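Local coordinates for protein HTH-type transcriptional regulator AscG (Escherichia coli, PDB 3BRQ) that represses transcription of the cryptic asc operon by sequence-specific DNA binding, as a regulator of the LacI family, at residues 32-37 against 105-110; 53-58 against 74-79; 160-165 against 175-180. All coordinates share one frame; numbering follows the deposited sequence.

Contact 1 of 3, residues 32-37 against 105-110; sequences HGIYFS and MVLNRR. With SO4 (sulfate ion), chain F.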
loop_
_atom_site.group_PDB
_atom_site.type_symbol
_atom_site.label_atom_id
_atom_site.label_comp_id
_atom_site.label_asym_id
_atom_site.label_seq_id
_atom_site.Cartn_x
_atom_site.Cartn_y
_atom_site.Cartn_z
ATOM N N HIS B 32 3.431 -2.953 -7.195
ATOM C CA HIS B 32 4.751 -2.530 -7.616
ATOM C C HIS B 32 5.791 -3.405 -6.932
ATOM O O HIS B 32 5.758 -3.564 -5.710
ATOM C CB HIS B 32 4.978 -1.079 -7.171
ATOM C CG HIS B 32 4.268 -0.083 -8.012
ATOM N ND1 HIS B 32 3.016 0.412 -7.693
ATOM C CD2 HIS B 32 4.620 0.497 -9.191
ATOM C CE1 HIS B 32 2.645 1.280 -8.622
ATOM N NE2 HIS B 32 3.597 1.339 -9.544
ATOM N N GLY B 33 6.732 -3.917 -7.720
ATOM C CA GLY B 33 7.896 -4.634 -7.227
ATOM C C GLY B 33 8.713 -3.876 -6.196
ATOM O O GLY B 33 9.253 -4.498 -5.273
ATOM N N ILE B 34 8.758 -2.532 -6.288
ATOM C CA ILE B 34 9.356 -1.718 -5.242
ATOM C C ILE B 34 8.160 -1.043 -4.532
ATOM O O ILE B 34 7.472 -0.200 -5.120
ATOM C CB ILE B 34 10.328 -0.616 -5.815
ATOM C CG1 ILE B 34 11.340 -1.176 -6.844
ATOM C CG2 ILE B 34 10.971 0.220 -4.659
ATOM C CD1 ILE B 34 12.164 -2.367 -6.385
ATOM N N TYR B 35 7.884 -1.415 -3.293
ATOM C CA TYR B 35 6.653 -0.892 -2.632
ATOM C C TYR B 35 6.507 0.620 -2.855
ATOM O O TYR B 35 7.421 1.395 -2.596
ATOM C CB TYR B 35 6.630 -1.257 -1.142
ATOM C CG TYR B 35 5.387 -0.805 -0.360
ATOM C CD1 TYR B 35 4.155 -0.613 -0.978
ATOM C CD2 TYR B 35 5.453 -0.625 1.023
ATOM C CE1 TYR B 35 3.007 -0.212 -0.238
ATOM C CE2 TYR B 35 4.333 -0.235 1.763
ATOM C CZ TYR B 35 3.119 -0.035 1.134
ATOM O OH TYR B 35 2.032 0.352 1.897
ATOM N N PHE B 36 5.375 1.032 -3.406
ATOM C CA PHE B 36 5.241 2.397 -3.894
ATOM C C PHE B 36 5.091 3.426 -2.736
ATOM O O PHE B 36 5.717 4.487 -2.750
ATOM C CB PHE B 36 4.121 2.391 -4.946
ATOM C CG PHE B 36 3.805 3.721 -5.593
ATOM C CD1 PHE B 36 4.610 4.849 -5.431
ATOM C CD2 PHE B 36 2.697 3.810 -6.438
ATOM C CE1 PHE B 36 4.271 6.056 -6.023
ATOM C CE2 PHE B 36 2.351 5.027 -7.065
ATOM C CZ PHE B 36 3.149 6.150 -6.853
ATOM N N SER B 37 4.314 3.137 -1.715
ATOM C CA SER B 37 4.168 4.191 -0.701
ATOM C C SER B 37 5.491 4.323 0.082
ATOM O O SER B 37 5.898 5.443 0.419
ATOM C CB SER B 37 2.991 3.921 0.207
ATOM O OG SER B 37 3.302 2.803 0.975
HETATM N N MSE B 105 17.229 9.245 -14.166
HETATM C CA MSE B 105 17.638 7.931 -13.705
HETATM C C MSE B 105 16.461 6.968 -13.649
HETATM O O MSE B 105 15.327 7.417 -13.441
HETATM C CB MSE B 105 18.330 8.056 -12.339
HETATM C CG MSE B 105 19.785 8.604 -12.535
HETATM SE SE MSE B 105 20.833 8.624 -10.932
HETATM C CE MSE B 105 21.184 6.768 -10.642
ATOM N N VAL B 106 16.745 5.667 -13.765
ATOM C CA VAL B 106 15.720 4.620 -13.827
ATOM C C VAL B 106 15.852 3.715 -12.603
ATOM O O VAL B 106 16.949 3.362 -12.201
ATOM C CB VAL B 106 15.791 3.789 -15.181
ATOM C CG1 VAL B 106 17.080 3.055 -15.271
ATOM C CG2 VAL B 106 14.630 2.778 -15.297
ATOM N N LEU B 107 14.714 3.432 -11.971
ATOM C CA LEU B 107 14.571 2.491 -10.869
ATOM C C LEU B 107 13.967 1.159 -11.369
ATOM O O LEU B 107 12.944 1.153 -12.086
ATOM C CB LEU B 107 13.612 3.114 -9.819
ATOM C CG LEU B 107 13.387 2.320 -8.515
ATOM C CD1 LEU B 107 14.695 2.342 -7.654
ATOM C CD2 LEU B 107 12.235 2.942 -7.716
ATOM N N ASN B 108 14.552 0.032 -10.935
ATOM C CA ASN B 108 13.956 -1.309 -11.130
ATOM C C ASN B 108 14.231 -1.905 -12.513
ATOM O O ASN B 108 13.636 -2.936 -12.866
ATOM C CB ASN B 108 12.435 -1.348 -10.823
ATOM C CG ASN B 108 11.923 -2.784 -10.471
ATOM O OD1 ASN B 108 10.858 -3.219 -10.934
ATOM N ND2 ASN B 108 12.676 -3.505 -9.671
ATOM N N ARG B 109 15.088 -1.262 -13.312
ATOM C CA ARG B 109 15.429 -1.788 -14.648
ATOM C C ARG B 109 16.934 -1.553 -14.852
ATOM O O ARG B 109 17.466 -0.501 -14.469
ATOM C CB ARG B 109 14.623 -1.090 -15.774
ATOM C CG ARG B 109 13.120 -0.783 -15.479
ATOM C CD ARG B 109 12.167 -2.041 -15.524
ATOM N NE ARG B 109 12.326 -2.617 -16.845
ATOM C CZ ARG B 109 11.630 -2.233 -17.919
ATOM N NH1 ARG B 109 10.620 -1.377 -17.770
ATOM N NH2 ARG B 109 11.887 -2.782 -19.130
ATOM N N ARG B 110 17.623 -2.527 -15.431
ATOM C CA ARG B 110 19.081 -2.397 -15.694
ATOM C C ARG B 110 19.360 -1.890 -17.102
ATOM O O ARG B 110 18.989 -2.544 -18.059
ATOM C CB ARG B 110 19.793 -3.749 -15.473
ATOM C CG ARG B 110 21.345 -3.629 -15.546
ATOM C CD ARG B 110 22.075 -4.878 -15.051
ATOM N NE ARG B 110 21.338 -6.092 -15.378
ATOM C CZ ARG B 110 21.803 -7.339 -15.250
ATOM N NH1 ARG B 110 23.037 -7.573 -14.793
ATOM N NH2 ARG B 110 21.015 -8.359 -15.585
HETATM S S SO4 F . 6.872 -3.881 -11.751
HETATM O O1 SO4 F . 8.028 -4.641 -12.100
HETATM O O2 SO4 F . 6.597 -2.897 -12.831
HETATM O O3 SO4 F . 5.777 -4.740 -11.382
HETATM O O4 SO4 F . 7.180 -3.237 -10.479
#
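At the C-terminal edge of the parallel sheet of the N-terminal subdomain, the loop leading into helix 36-49 meets the end of strand 104-107. Ile-34 carries the contact from the loop side. Its CD1 lies 3.5 Å from ND2 of Asn-108, and its CG1 lies 4.0 Å from CG of the same amide. The two side chains run antiparallel alongside each other, so the methyl end of one runs along the amide of the other. The second branch of Ile-34 does separate work: CG2 is anti to the backbone N and sits 4.3 Å from CD2 of Leu-107. Helix 255-270 adds Val-255 and Met-258 against Ile-34, and Ile-259 against Leu-107.

The amide of Asn-108 has its polar partner outside the pair, where ND2 is hydrogen-bonded to NE2 of His-123. Beside it lies a sulfate ion, most likely picked up from the crystallisation solution. Gly-33 N donates to sulfate O4 at 2.9 Å, with an N-H...O angle of 155°. OD1 of Asn-108 is 3.4 Å from sulfate O1. Tyr-84, Arg-86, Ser-151 and Thr-153 also hydrogen-bond the ion. In LacI-type regulators the effector binds in the cleft between the two subdomains, and this site is consistent with that cleft. No hydrogen bond joins the two segments. Ile-34 makes van der Waals contact through both branches, one on a leucine and the other on an amide, while the bond from Asn-108 ND2 to His-123 would limit rotation of that amide.

Contact 2 of 3, residues 53-58 against 74-79; sequences QLLLAD and LDLRCD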
loop_
_atom_site.group_PDB
_atom_site.type_symbol
_atom_site.label_atom_id
_atom_site.label_comp_id
_atom_site.label_asym_id
_atom_site.label_seq_id
_atom_site.Cartn_x
_atom_site.Cartn_y
_atom_site.Cartn_z
ATOM N N GLN B 53 11.906 20.537 -4.090
ATOM C CA GLN B 53 10.482 20.225 -4.265
ATOM C C GLN B 53 10.371 18.907 -5.005
ATOM O O GLN B 53 11.173 18.586 -5.881
ATOM C CB GLN B 53 9.770 21.291 -5.085
ATOM C CG GLN B 53 9.700 22.665 -4.418
ATOM C CD GLN B 53 9.012 22.599 -3.034
ATOM O OE1 GLN B 53 8.048 21.843 -2.846
ATOM N NE2 GLN B 53 9.532 23.360 -2.064
ATOM N N LEU B 54 9.339 18.168 -4.656
ATOM C CA LEU B 54 9.070 16.895 -5.262
ATOM C C LEU B 54 7.784 17.019 -6.083
ATOM O O LEU B 54 6.790 17.596 -5.590
ATOM C CB LEU B 54 8.852 15.875 -4.151
ATOM C CG LEU B 54 8.671 14.428 -4.591
ATOM C CD1 LEU B 54 10.027 13.852 -4.835
ATOM C CD2 LEU B 54 7.964 13.684 -3.502
ATOM N N LEU B 55 7.814 16.474 -7.301
ATOM C CA LEU B 55 6.625 16.345 -8.165
ATOM C C LEU B 55 6.483 14.884 -8.608
ATOM O O LEU B 55 7.445 14.312 -9.098
ATOM C CB LEU B 55 6.760 17.211 -9.433
ATOM C CG LEU B 55 6.357 18.692 -9.277
ATOM C CD1 LEU B 55 6.431 19.421 -10.627
ATOM C CD2 LEU B 55 4.957 18.814 -8.652
ATOM N N LEU B 56 5.324 14.268 -8.421
ATOM C CA LEU B 56 5.125 12.900 -8.982
ATOM C C LEU B 56 4.071 12.977 -10.079
ATOM O O LEU B 56 2.978 13.425 -9.823
ATOM C CB LEU B 56 4.626 11.951 -7.897
ATOM C CG LEU B 56 4.047 10.598 -8.265
ATOM C CD1 LEU B 56 5.144 9.650 -8.705
ATOM C CD2 LEU B 56 3.362 10.022 -7.017
ATOM N N ALA B 57 4.396 12.485 -11.270
ATOM C CA ALA B 57 3.415 12.415 -12.335
ATOM C C ALA B 57 2.968 10.958 -12.547
ATOM O O ALA B 57 3.787 10.028 -12.574
ATOM C CB ALA B 57 4.003 13.042 -13.666
ATOM N N ASP B 58 1.661 10.768 -12.680
ATOM C CA ASP B 58 1.101 9.488 -13.049
ATOM C C ASP B 58 1.735 9.063 -14.415
ATOM O O ASP B 58 1.543 9.712 -15.418
ATOM C CB ASP B 58 -0.399 9.664 -13.230
ATOM C CG ASP B 58 -1.133 8.371 -13.489
ATOM O OD1 ASP B 58 -0.483 7.296 -13.395
ATOM O OD2 ASP B 58 -2.364 8.475 -13.794
ATOM N N LEU B 74 9.488 17.480 -17.460
ATOM C CA LEU B 74 10.496 18.398 -17.973
ATOM C C LEU B 74 9.932 19.771 -18.407
ATOM O O LEU B 74 10.538 20.833 -18.129
ATOM C CB LEU B 74 11.215 17.732 -19.138
ATOM C CG LEU B 74 11.942 16.512 -18.622
ATOM C CD1 LEU B 74 12.735 15.884 -19.788
ATOM C CD2 LEU B 74 12.878 16.916 -17.420
ATOM N N ASP B 75 8.740 19.744 -19.019
ATOM C CA ASP B 75 8.092 20.941 -19.498
ATOM C C ASP B 75 7.525 21.682 -18.283
ATOM O O ASP B 75 7.067 22.827 -18.406
ATOM C CB ASP B 75 6.945 20.561 -20.419
ATOM C CG ASP B 75 7.421 19.985 -21.739
ATOM O OD1 ASP B 75 8.618 20.050 -22.005
ATOM O OD2 ASP B 75 6.603 19.478 -22.511
ATOM N N LEU B 76 7.505 21.035 -17.127
ATOM C CA LEU B 76 7.190 21.781 -15.902
ATOM C C LEU B 76 8.499 22.273 -15.274
ATOM O O LEU B 76 8.488 22.874 -14.206
ATOM C CB LEU B 76 6.384 20.928 -14.937
ATOM C CG LEU B 76 5.046 20.441 -15.499
ATOM C CD1 LEU B 76 4.381 19.536 -14.465
ATOM C CD2 LEU B 76 4.165 21.628 -15.877
ATOM N N ARG B 77 9.608 22.060 -15.978
ATOM C CA ARG B 77 10.938 22.422 -15.480
ATOM C C ARG B 77 11.350 21.680 -14.207
ATOM O O ARG B 77 11.976 22.264 -13.325
ATOM C CB ARG B 77 11.114 23.944 -15.263
ATOM C CG ARG B 77 12.494 24.460 -15.716
ATOM C CD ARG B 77 12.874 25.827 -15.102
ATOM N NE ARG B 77 11.859 26.854 -15.304
ATOM C CZ ARG B 77 12.121 28.139 -15.588
ATOM N NH1 ARG B 77 13.382 28.563 -15.741
ATOM N NH2 ARG B 77 11.116 29.005 -15.731
ATOM N N CYS B 78 11.026 20.395 -14.118
ATOM C CA CYS B 78 11.804 19.509 -13.246
ATOM C C CYS B 78 13.266 19.474 -13.673
ATOM O O CYS B 78 13.583 19.359 -14.857
ATOM C CB CYS B 78 11.242 18.088 -13.221
ATOM S SG CYS B 78 9.663 18.051 -12.397
ATOM N N ASP B 79 14.151 19.550 -12.689
ATOM C CA ASP B 79 15.604 19.611 -12.916
ATOM C C ASP B 79 16.251 18.221 -13.069
ATOM O O ASP B 79 17.267 18.091 -13.721
ATOM C CB ASP B 79 16.240 20.397 -11.773
ATOM C CG ASP B 79 15.609 21.793 -11.613
ATOM O OD1 ASP B 79 16.018 22.681 -12.368
ATOM O OD2 ASP B 79 14.667 21.982 -10.802
#
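This is a small, buried apolar contact between strand 53-60, an outermost strand of the N-terminal parallel sheet within the chain, and the turn that follows helix 63-75. No hydrogen bond crosses it. One methyl group does the touching from the strand side. CD1 of Leu-55 reaches SG of Cys-78 at 3.9 Å and CD1 of Leu-76 at 4.4 Å. Leu-55 has its CG beside the backbone N (chi1 -84°), which brings CD1 to the sulfur.

The turn has the backbone of a Schellman motif. Arg-77 is its C-prime residue and has positive phi (62°). Its N donates to Leu-74 O at 2.6 Å, and Cys-78 N pairs with Leu-73 O. This reversal ends the helix and lets Leu-76 and Cys-78 both face the strand. Leu-73 of the helix packs on both Leu-55 and Cys-78.

The strand is also an interface element. Leu-55, Leu-56 and Ala-57 pair antiparallel with a strand of the second subunit, so the sheet continues across the dimer. Leu-55 packs on Leu-76 of the second subunit, and Leu-76 on Leu-55 of that chain. With no polar pair across it, the contact rests on van der Waals packing, and the Schellman turn sets the directions of Leu-76 and Cys-78. The same leucines serve both the subunit's own packing and the dimer interface.

Contact 3 of 3, residues 160-165 against 175-180; sequences GYKDAL and KLIANG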
loop_
_atom_site.group_PDB
_atom_site.type_symbol
_atom_site.label_atom_id
_atom_site.label_comp_id
_atom_site.label_asym_id
_atom_site.label_seq_id
_atom_site.Cartn_x
_atom_site.Cartn_y
_atom_site.Cartn_z
ATOM N N GLY B 160 13.830 -16.884 -12.387
ATOM C CA GLY B 160 14.726 -17.347 -11.326
ATOM C C GLY B 160 14.271 -18.682 -10.762
ATOM O O GLY B 160 15.082 -19.511 -10.414
ATOM N N TYR B 161 12.959 -18.869 -10.609
ATOM C CA TYR B 161 12.410 -20.187 -10.362
ATOM C C TYR B 161 12.846 -21.239 -11.426
ATOM O O TYR B 161 13.320 -22.297 -11.050
ATOM C CB TYR B 161 10.889 -20.078 -10.263
ATOM C CG TYR B 161 10.134 -21.395 -10.269
ATOM C CD1 TYR B 161 10.051 -22.186 -9.111
ATOM C CD2 TYR B 161 9.486 -21.838 -11.419
ATOM C CE1 TYR B 161 9.323 -23.399 -9.111
ATOM C CE2 TYR B 161 8.742 -23.039 -11.426
ATOM C CZ TYR B 161 8.690 -23.816 -10.287
ATOM O OH TYR B 161 7.961 -24.991 -10.279
ATOM N N LYS B 162 12.612 -21.018 -12.706
ATOM C CA LYS B 162 12.958 -22.047 -13.711
ATOM C C LYS B 162 14.467 -22.313 -13.687
ATOM O O LYS B 162 14.905 -23.476 -13.793
ATOM C CB LYS B 162 12.549 -21.588 -15.121
ATOM C CG LYS B 162 11.009 -21.388 -15.256
ATOM C CD LYS B 162 10.645 -20.811 -16.608
ATOM C CE LYS B 162 9.188 -21.098 -17.014
ATOM N NZ LYS B 162 8.841 -20.236 -18.215
ATOM N N ASP B 163 15.264 -21.251 -13.536
ATOM C CA ASP B 163 16.760 -21.440 -13.506
ATOM C C ASP B 163 17.224 -22.269 -12.306
ATOM O O ASP B 163 18.104 -23.107 -12.455
ATOM C CB ASP B 163 17.493 -20.094 -13.566
ATOM C CG ASP B 163 19.025 -20.232 -13.912
ATOM O OD1 ASP B 163 19.462 -21.159 -14.658
ATOM O OD2 ASP B 163 19.784 -19.354 -13.453
ATOM N N ALA B 164 16.667 -22.013 -11.119
ATOM C CA ALA B 164 16.958 -22.794 -9.917
ATOM C C ALA B 164 16.609 -24.276 -10.063
ATOM O O ALA B 164 17.445 -25.137 -9.728
ATOM C CB ALA B 164 16.275 -22.174 -8.654
ATOM N N LEU B 165 15.433 -24.591 -10.619
ATOM C CA LEU B 165 15.144 -25.986 -10.948
ATOM C C LEU B 165 16.169 -26.576 -11.930
ATOM O O LEU B 165 16.703 -27.658 -11.703
ATOM C CB LEU B 165 13.783 -26.142 -11.609
ATOM C CG LEU B 165 12.516 -25.712 -10.902
ATOM C CD1 LEU B 165 11.296 -26.333 -11.598
ATOM C CD2 LEU B 165 12.562 -26.040 -9.430
ATOM N N LYS B 175 2.650 -27.575 -14.901
ATOM C CA LYS B 175 1.472 -27.816 -14.062
ATOM C C LYS B 175 1.678 -27.322 -12.654
ATOM O O LYS B 175 0.706 -27.124 -11.920
ATOM C CB LYS B 175 1.006 -29.287 -14.096
ATOM C CG LYS B 175 0.350 -29.633 -15.463
ATOM C CD LYS B 175 -0.089 -31.128 -15.568
ATOM C CE LYS B 175 -0.829 -31.525 -14.308
ATOM N NZ LYS B 175 -1.823 -32.671 -14.411
ATOM N N LEU B 176 2.944 -27.149 -12.272
ATOM C CA LEU B 176 3.263 -26.563 -10.979
ATOM C C LEU B 176 3.303 -25.029 -10.993
ATOM O O LEU B 176 3.605 -24.446 -10.000
ATOM C CB LEU B 176 4.572 -27.116 -10.408
ATOM C CG LEU B 176 4.481 -28.590 -9.932
ATOM C CD1 LEU B 176 5.883 -29.167 -9.676
ATOM C CD2 LEU B 176 3.597 -28.666 -8.656
ATOM N N ILE B 177 3.098 -24.401 -12.143
ATOM C CA ILE B 177 3.114 -22.930 -12.220
ATOM C C ILE B 177 1.684 -22.460 -12.428
ATOM O O ILE B 177 1.000 -22.898 -13.375
ATOM C CB ILE B 177 3.987 -22.408 -13.411
ATOM C CG1 ILE B 177 5.487 -22.790 -13.203
ATOM C CG2 ILE B 177 3.839 -20.887 -13.530
ATOM C CD1 ILE B 177 6.319 -22.809 -14.496
ATOM N N ALA B 178 1.239 -21.569 -11.569
ATOM C CA ALA B 178 -0.121 -21.028 -11.645
ATOM C C ALA B 178 0.035 -19.524 -11.908
ATOM O O ALA B 178 0.767 -18.838 -11.172
ATOM C CB ALA B 178 -0.829 -21.257 -10.302
ATOM N N ASN B 179 -0.616 -18.998 -12.950
ATOM C CA ASN B 179 -0.508 -17.572 -13.277
ATOM C C ASN B 179 -1.445 -16.778 -12.350
ATOM O O ASN B 179 -2.602 -17.158 -12.164
ATOM C CB ASN B 179 -0.870 -17.306 -14.729
ATOM C CG ASN B 179 0.076 -17.999 -15.717
ATOM O OD1 ASN B 179 -0.365 -18.458 -16.764
ATOM N ND2 ASN B 179 1.378 -18.055 -15.396
ATOM N N GLY B 180 -0.927 -15.747 -11.715
ATOM C CA GLY B 180 -1.655 -14.998 -10.683
ATOM C C GLY B 180 -1.635 -13.527 -11.076
ATOM O O GLY B 180 -1.122 -13.154 -12.159
#
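Tyr-161 and Ile-177 meet obliquely inside a beta-alpha-beta unit, strand 142-145, helix 152-167 and strand 177-178, of the periplasmic binding protein-like domain. Tyr-161 points from the helix toward the strand. Its CG is anti to the backbone N (chi1 169°), which carries the ring from the helix to the strand. CE2 then lies 3.7 Å from CG1 of Ile-177 and 3.9 Å from CD1 of the same side chain. Leu-165, one helical turn on, sets its CG over one face of the ring, offset toward the rim. Phe-144 of strand 142-145 stacks on the same tyrosine.

Two further pairs cross at about a right angle. In one, OH of Tyr-161 passes 4.0 Å from CB of Leu-176. That hydroxyl is hydrogen-bonded to the backbone O of Ile-142, so the phenol is tied to strand 142-145 by its hydroxyl, and its CE2 side leans on Ile-177 of strand 177-178. In the other, Lys-162 runs extended beyond CG and lies at the border of the contact. Only its aliphatic part takes part: CE comes within 4.2 Å of Ile-177 CD1.

Overall arrangement
Along the chain, contact 2 falls between the two segments of contact 1, and contact 3 follows both. Contacts 1 and 2 reach the same parallel sheet, their centres 18 Å apart. Helix 36-49 leads directly into strand 53-60, and the two contacts touch where Phe-36 CZ packs 3.9 Å from Leu-56 CD2. Both also meet the second subunit. Contact 3 belongs to the other, mixed sheet. Its centre is 23 Å from that of contact 1 and 39 Å from that of contact 2. Contacts 1 and 2 thus belong to the N-terminal subdomain and contact 3 to the other. The sulfate site beside contact 1 is consistent with the two-subdomain effector core of LacI-type regulators.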